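Local coordinates for uncharacterized protein (Singapore grouper iridovirus, PDB 3RJ2), which binds histone H3, probably that of the host cell, with a role in infection that remains unclear, at residues C9-A14 and W32-K37; R58-F61 and R67-T70. All coordinates share one frame; numbering follows the deposited sequence.

Contact 1: C9-A14 and W32-K37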
loop_
_atom_site.group_PDB
_atom_site.type_symbol
_atom_site.label_atom_id
_atom_site.label_comp_id
_atom_site.label_asym_id
_atom_site.label_seq_id
_atom_site.Cartn_x
_atom_site.Cartn_y
_atom_site.Cartn_z
ATOM N N CYS A 9 4.839 -8.068 -0.296
ATOM C CA CYS A 9 4.043 -8.049 -1.522
ATOM C C CYS A 9 4.722 -8.803 -2.656
ATOM O O CYS A 9 5.840 -8.449 -3.061
ATOM C CB CYS A 9 3.781 -6.616 -1.990
ATOM S SG CYS A 9 3.130 -5.502 -0.732
ATOM N N GLU A 10 4.036 -9.841 -3.146
ATOM C CA GLU A 10 4.400 -10.529 -4.387
ATOM C C GLU A 10 3.504 -10.057 -5.533
ATOM O O GLU A 10 2.326 -10.390 -5.588
ATOM C CB GLU A 10 4.289 -12.052 -4.258
ATOM C CG GLU A 10 5.307 -12.691 -3.342
ATOM C CD GLU A 10 5.234 -14.235 -3.321
ATOM O OE1 GLU A 10 4.174 -14.808 -3.671
ATOM O OE2 GLU A 10 6.252 -14.869 -2.945
ATOM N N PHE A 11 4.086 -9.274 -6.430
ATOM C CA PHE A 11 3.438 -8.846 -7.654
ATOM C C PHE A 11 3.746 -9.870 -8.716
ATOM O O PHE A 11 4.904 -10.215 -8.922
ATOM C CB PHE A 11 3.930 -7.468 -8.071
ATOM C CG PHE A 11 3.364 -6.362 -7.239
ATOM C CD1 PHE A 11 4.079 -5.847 -6.171
ATOM C CD2 PHE A 11 2.101 -5.854 -7.509
ATOM C CE1 PHE A 11 3.556 -4.836 -5.392
ATOM C CE2 PHE A 11 1.570 -4.833 -6.735
ATOM C CZ PHE A 11 2.296 -4.326 -5.672
ATOM N N VAL A 12 2.698 -10.380 -9.352
ATOM C CA VAL A 12 2.807 -11.467 -10.333
ATOM C C VAL A 12 2.440 -10.921 -11.701
ATOM O O VAL A 12 1.408 -10.277 -11.833
ATOM C CB VAL A 12 1.859 -12.651 -9.967
ATOM C CG1 VAL A 12 2.155 -13.885 -10.816
ATOM C CG2 VAL A 12 1.966 -12.994 -8.494
ATOM N N ASN A 13 3.285 -11.145 -12.712
ATOM C CA ASN A 13 2.943 -10.730 -14.076
ATOM C C ASN A 13 2.060 -11.763 -14.790
ATOM O O ASN A 13 1.638 -12.733 -14.165
ATOM C CB ASN A 13 4.190 -10.321 -14.886
ATOM C CG ASN A 13 5.082 -11.510 -15.278
ATOM O OD1 ASN A 13 4.737 -12.675 -15.071
ATOM N ND2 ASN A 13 6.240 -11.201 -15.858
ATOM N N ALA A 14 1.793 -11.566 -16.089
ATOM C CA ALA A 14 0.867 -12.422 -16.836
ATOM C C ALA A 14 1.322 -13.879 -16.968
ATOM O O ALA A 14 0.506 -14.785 -17.110
ATOM C CB ALA A 14 0.591 -11.827 -18.217
ATOM N N TRP A 32 2.444 4.415 7.764
ATOM C CA TRP A 32 3.174 4.802 6.563
ATOM C C TRP A 32 2.306 4.697 5.315
ATOM O O TRP A 32 1.207 4.144 5.352
ATOM C CB TRP A 32 4.494 4.029 6.414
ATOM C CG TRP A 32 4.392 2.532 6.561
ATOM C CD1 TRP A 32 4.796 1.782 7.641
ATOM C CD2 TRP A 32 3.884 1.599 5.598
ATOM N NE1 TRP A 32 4.553 0.456 7.413
ATOM C CE2 TRP A 32 3.996 0.309 6.170
ATOM C CE3 TRP A 32 3.339 1.726 4.308
ATOM C CZ2 TRP A 32 3.569 -0.853 5.502
ATOM C CZ3 TRP A 32 2.915 0.569 3.644
ATOM C CH2 TRP A 32 3.039 -0.701 4.243
ATOM N N ILE A 33 2.803 5.279 4.226
ATOM C CA ILE A 33 2.189 5.175 2.907
ATOM C C ILE A 33 3.295 4.695 1.990
ATOM O O ILE A 33 4.457 5.091 2.133
ATOM C CB ILE A 33 1.619 6.528 2.421
ATOM C CG1 ILE A 33 0.544 7.034 3.388
ATOM C CG2 ILE A 33 1.044 6.410 1.016
ATOM C CD1 ILE A 33 0.107 8.471 3.115
ATOM N N TRP A 34 2.934 3.806 1.077
ATOM C CA TRP A 34 3.873 3.238 0.140
ATOM C C TRP A 34 3.328 3.376 -1.277
ATOM O O TRP A 34 2.169 3.056 -1.536
ATOM C CB TRP A 34 4.108 1.778 0.505
ATOM C CG TRP A 34 4.966 0.989 -0.416
ATOM C CD1 TRP A 34 6.334 0.965 -0.449
ATOM C CD2 TRP A 34 4.519 0.065 -1.417
ATOM N NE1 TRP A 34 6.767 0.091 -1.431
ATOM C CE2 TRP A 34 5.671 -0.478 -2.032
ATOM C CE3 TRP A 34 3.251 -0.342 -1.875
ATOM C CZ2 TRP A 34 5.594 -1.435 -3.071
ATOM C CZ3 TRP A 34 3.177 -1.299 -2.917
ATOM C CH2 TRP A 34 4.343 -1.832 -3.489
ATOM N N THR A 35 4.178 3.874 -2.170
ATOM C CA THR A 35 3.866 4.033 -3.591
ATOM C C THR A 35 4.838 3.246 -4.480
ATOM O O THR A 35 6.048 3.311 -4.297
ATOM C CB THR A 35 3.918 5.523 -4.009
ATOM O OG1 THR A 35 3.043 6.273 -3.164
ATOM C CG2 THR A 35 3.467 5.698 -5.464
ATOM N N TYR A 36 4.300 2.516 -5.449
ATOM C CA TYR A 36 5.120 1.695 -6.334
ATOM C C TYR A 36 4.690 1.904 -7.771
ATOM O O TYR A 36 3.548 1.615 -8.128
ATOM C CB TYR A 36 4.981 0.219 -5.947
ATOM C CG TYR A 36 5.701 -0.804 -6.803
ATOM C CD1 TYR A 36 6.986 -0.571 -7.310
ATOM C CD2 TYR A 36 5.121 -2.038 -7.055
ATOM C CE1 TYR A 36 7.657 -1.545 -8.069
ATOM C CE2 TYR A 36 5.770 -3.007 -7.817
ATOM C CZ TYR A 36 7.035 -2.762 -8.310
ATOM O OH TYR A 36 7.660 -3.733 -9.054
ATOM N N LYS A 37 5.607 2.415 -8.582
ATOM C CA LYS A 37 5.401 2.530 -10.021
ATOM C C LYS A 37 5.786 1.199 -10.645
ATOM O O LYS A 37 6.896 0.730 -10.443
ATOM C CB LYS A 37 6.279 3.643 -10.604
ATOM C CG LYS A 37 5.953 3.972 -12.054
ATOM C CD LYS A 37 6.926 4.985 -12.634
ATOM C CE LYS A 37 6.756 5.069 -14.145
ATOM N NZ LYS A 37 7.395 6.314 -14.699
#

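Contact 2: R58-F61 and R67-T70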
loop_
_atom_site.group_PDB
_atom_site.type_symbol
_atom_site.label_atom_id
_atom_site.label_comp_id
_atom_site.label_asym_id
_atom_site.label_seq_id
_atom_site.Cartn_x
_atom_site.Cartn_y
_atom_site.Cartn_z
ATOM N N ARG A 58 -5.386 0.241 3.186
ATOM C CA ARG A 58 -5.941 0.490 1.878
ATOM C C ARG A 58 -4.895 0.215 0.795
ATOM O O ARG A 58 -3.756 0.696 0.861
ATOM C CB ARG A 58 -6.444 1.924 1.810
ATOM C CG ARG A 58 -7.285 2.234 0.638
ATOM C CD ARG A 58 -7.703 3.699 0.697
ATOM N NE ARG A 58 -7.556 4.311 -0.606
ATOM C CZ ARG A 58 -8.524 4.876 -1.312
ATOM N NH1 ARG A 58 -9.760 4.958 -0.838
ATOM N NH2 ARG A 58 -8.228 5.375 -2.496
ATOM N N VAL A 59 -5.295 -0.594 -0.184
ATOM C CA VAL A 59 -4.521 -0.817 -1.402
ATOM C C VAL A 59 -5.262 -0.152 -2.563
ATOM O O VAL A 59 -6.413 -0.486 -2.848
ATOM C CB VAL A 59 -4.363 -2.328 -1.723
ATOM C CG1 VAL A 59 -3.436 -2.512 -2.914
ATOM C CG2 VAL A 59 -3.839 -3.074 -0.516
ATOM N N THR A 60 -4.588 0.780 -3.224
ATOM C CA THR A 60 -5.190 1.585 -4.273
ATOM C C THR A 60 -4.338 1.382 -5.520
ATOM O O THR A 60 -3.102 1.214 -5.429
ATOM C CB THR A 60 -5.225 3.093 -3.878
ATOM O OG1 THR A 60 -5.768 3.229 -2.556
ATOM C CG2 THR A 60 -6.075 3.910 -4.838
ATOM N N PHE A 61 -5.013 1.343 -6.665
ATOM C CA PHE A 61 -4.355 1.332 -7.959
ATOM C C PHE A 61 -4.710 2.592 -8.743
ATOM O O PHE A 61 -5.850 3.090 -8.677
ATOM C CB PHE A 61 -4.757 0.096 -8.760
ATOM C CG PHE A 61 -4.381 -1.197 -8.102
ATOM C CD1 PHE A 61 -5.338 -1.955 -7.447
ATOM C CD2 PHE A 61 -3.061 -1.634 -8.105
ATOM C CE1 PHE A 61 -4.982 -3.157 -6.821
ATOM C CE2 PHE A 61 -2.694 -2.820 -7.473
ATOM C CZ PHE A 61 -3.659 -3.588 -6.838
ATOM N N ARG A 67 -4.162 8.530 -12.242
ATOM C CA ARG A 67 -5.546 8.665 -11.803
ATOM C C ARG A 67 -6.086 7.396 -11.118
ATOM O O ARG A 67 -5.777 6.275 -11.515
ATOM C CB ARG A 67 -6.458 9.057 -12.980
ATOM C CG ARG A 67 -6.248 10.477 -13.547
ATOM C CD ARG A 67 -7.434 10.906 -14.455
ATOM N NE ARG A 67 -7.003 11.706 -15.610
ATOM C CZ ARG A 67 -7.821 12.195 -16.549
ATOM N NH1 ARG A 67 -9.134 11.979 -16.487
ATOM N NH2 ARG A 67 -7.325 12.909 -17.559
ATOM N N TYR A 68 -6.914 7.605 -10.103
ATOM C CA TYR A 68 -7.569 6.529 -9.369
ATOM C C TYR A 68 -8.324 5.545 -10.271
ATOM O O TYR A 68 -9.121 5.956 -11.127
ATOM C CB TYR A 68 -8.542 7.139 -8.360
ATOM C CG TYR A 68 -9.384 6.139 -7.611
ATOM C CD1 TYR A 68 -10.674 5.818 -8.038
ATOM C CD2 TYR A 68 -8.897 5.530 -6.460
ATOM C CE1 TYR A 68 -11.451 4.887 -7.342
ATOM C CE2 TYR A 68 -9.650 4.630 -5.757
ATOM C CZ TYR A 68 -10.924 4.305 -6.193
ATOM O OH TYR A 68 -11.653 3.398 -5.459
ATOM N N ILE A 69 -8.083 4.248 -10.066
ATOM C CA ILE A 69 -8.875 3.204 -10.735
ATOM C C ILE A 69 -9.801 2.552 -9.727
ATOM O O ILE A 69 -11.009 2.425 -9.957
ATOM C CB ILE A 69 -8.008 2.066 -11.328
ATOM C CG1 ILE A 69 -6.990 2.606 -12.329
ATOM C CG2 ILE A 69 -8.914 1.008 -11.971
ATOM C CD1 ILE A 69 -5.865 1.634 -12.632
ATOM N N THR A 70 -9.220 2.102 -8.622
ATOM C CA THR A 70 -9.958 1.331 -7.632
ATOM C C THR A 70 -9.110 1.112 -6.374
ATOM O O THR A 70 -7.888 1.272 -6.409
ATOM C CB THR A 70 -10.410 -0.028 -8.216
ATOM O OG1 THR A 70 -11.459 -0.576 -7.416
ATOM C CG2 THR A 70 -9.249 -1.019 -8.308
#

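Contact 1: C9-A14 and W32-K37
Buried aromatic packing joins Phe-11, on the strand 6-12, to Trp-34 and Tyr-36, on the strand 31-37. The backbones stay well apart: the nearest CA pair, Phe-11 CA and Tyr-36 CA, is separated by 10.8 Å, and no hydrogen bond crosses between 9-14 and 32-37, so side chains alone fill the space between them. Phe-11 supplies the centre. One corner of its ring, CE1, touches both partners, approaching Trp-34 CH2 to 3.6 Å and Tyr-36 CD2 to the same 3.6 Å. The two meetings differ in direction. Trp-34 arrives head-on and touches at the rim, its CH2 lying near the plane of the Phe-11 ring. Tyr-36 instead slides past from the opposite direction and sets CD2 and CE2 over one face of that ring, displaced toward the rim. With the planes inclined at 53° and the centroids 5.2 Å apart, the Phe-11 and Tyr-36 rings form an oblique pair.

The two strands belong to different sheets, 6-12 to a four-stranded antiparallel sheet and 31-37 to a six-stranded mixed one, and the aromatic cluster fills part of the interior where these sheets face each other. Trp-34 and Tyr-36, two residues apart, project from the same side of their strand; CG anti to the backbone N (chi1 175° and 177°) carries both rings to where Trp-34 CH2 and Tyr-36 CD2 meet Phe-11. Tyr-36 CB lies over one face of the Trp-34 indole, toward its rim. Cys-9 adds a sulfur-aromatic contact, with SG placed obliquely 5.1 Å from the centroid of the Trp-34 six-membered ring. The polar ends are engaged beyond this pair of segments: Trp-34 NE1 is hydrogen-bonded to Glu-117 OE1, and the Tyr-36 hydroxyl to that of Tyr-42, whose ring also meets Phe-11.

Contact 2: R58-F61 and R67-T70
Thr-60 CG2 of the segment 58-61 lies at the edge of the Tyr-68 ring, near its plane and 3.6 Å from Tyr-68 CD2, while Arg-58 NH2 approaches obliquely, 3.6 Å from CE2 of the same ring. One face of the ring is occupied from its own strand by the backbone N of Thr-70, above the ring centre. The guanidinium is inclined 36° to the ring, and its NE donates to Thr-60 OG1 at 2.9 Å. On the opposite face of the sheet from Thr-60, Phe-61 and Thr-70 run side by side, Thr-70 CG2 standing at the edge of the Phe-61 ring, 4.1 Å from CD1.

Two backbone bonds tie the antiparallel strands of this hairpin. Phe-61 N donates almost straight to Thr-70 O (2.9 Å), and Phe-61 O accepts from Ile-69 N, also at 2.9 Å. Ile-69 and Thr-70 thus both stand opposite Phe-61, which makes a classic beta bulge, with Ile-69 phi/psi of -107°/-53°. Ile-69 CD1 packs loosely against Phe-61 CB.

Both backbone polar groups of Phe-61 are therefore satisfied across the hairpin. The NE bond is bent and tilted from the guanidinium plane, and with a weak one from NH2 to the same OG1 it only loosely orients Arg-58 beside a ring tied at its hydroxyl to His-71 ND1.

How the contacts relate
Both contacts reach the six-stranded mixed sheet, but at different places: contact 1 involves its inner strand 31-37, whereas contact 2 lies at the edge, where the outermost strand 68-75 pairs with 56-62. Their centres are 12 Å apart and their nearest atoms about 5 Å, so they do not touch. Contact 1 is wholly buried and joins two sheets through side chains alone. Contact 2 is only partly buried and joins neighbours within one sheet, chiefly by backbone hydrogen bonds, with Arg-58 and Thr-60 lying against the exposed Tyr-68. Their chemistry follows their places: aromatic and sulfur contacts between the sheets, backbone pairing at the sheet edge.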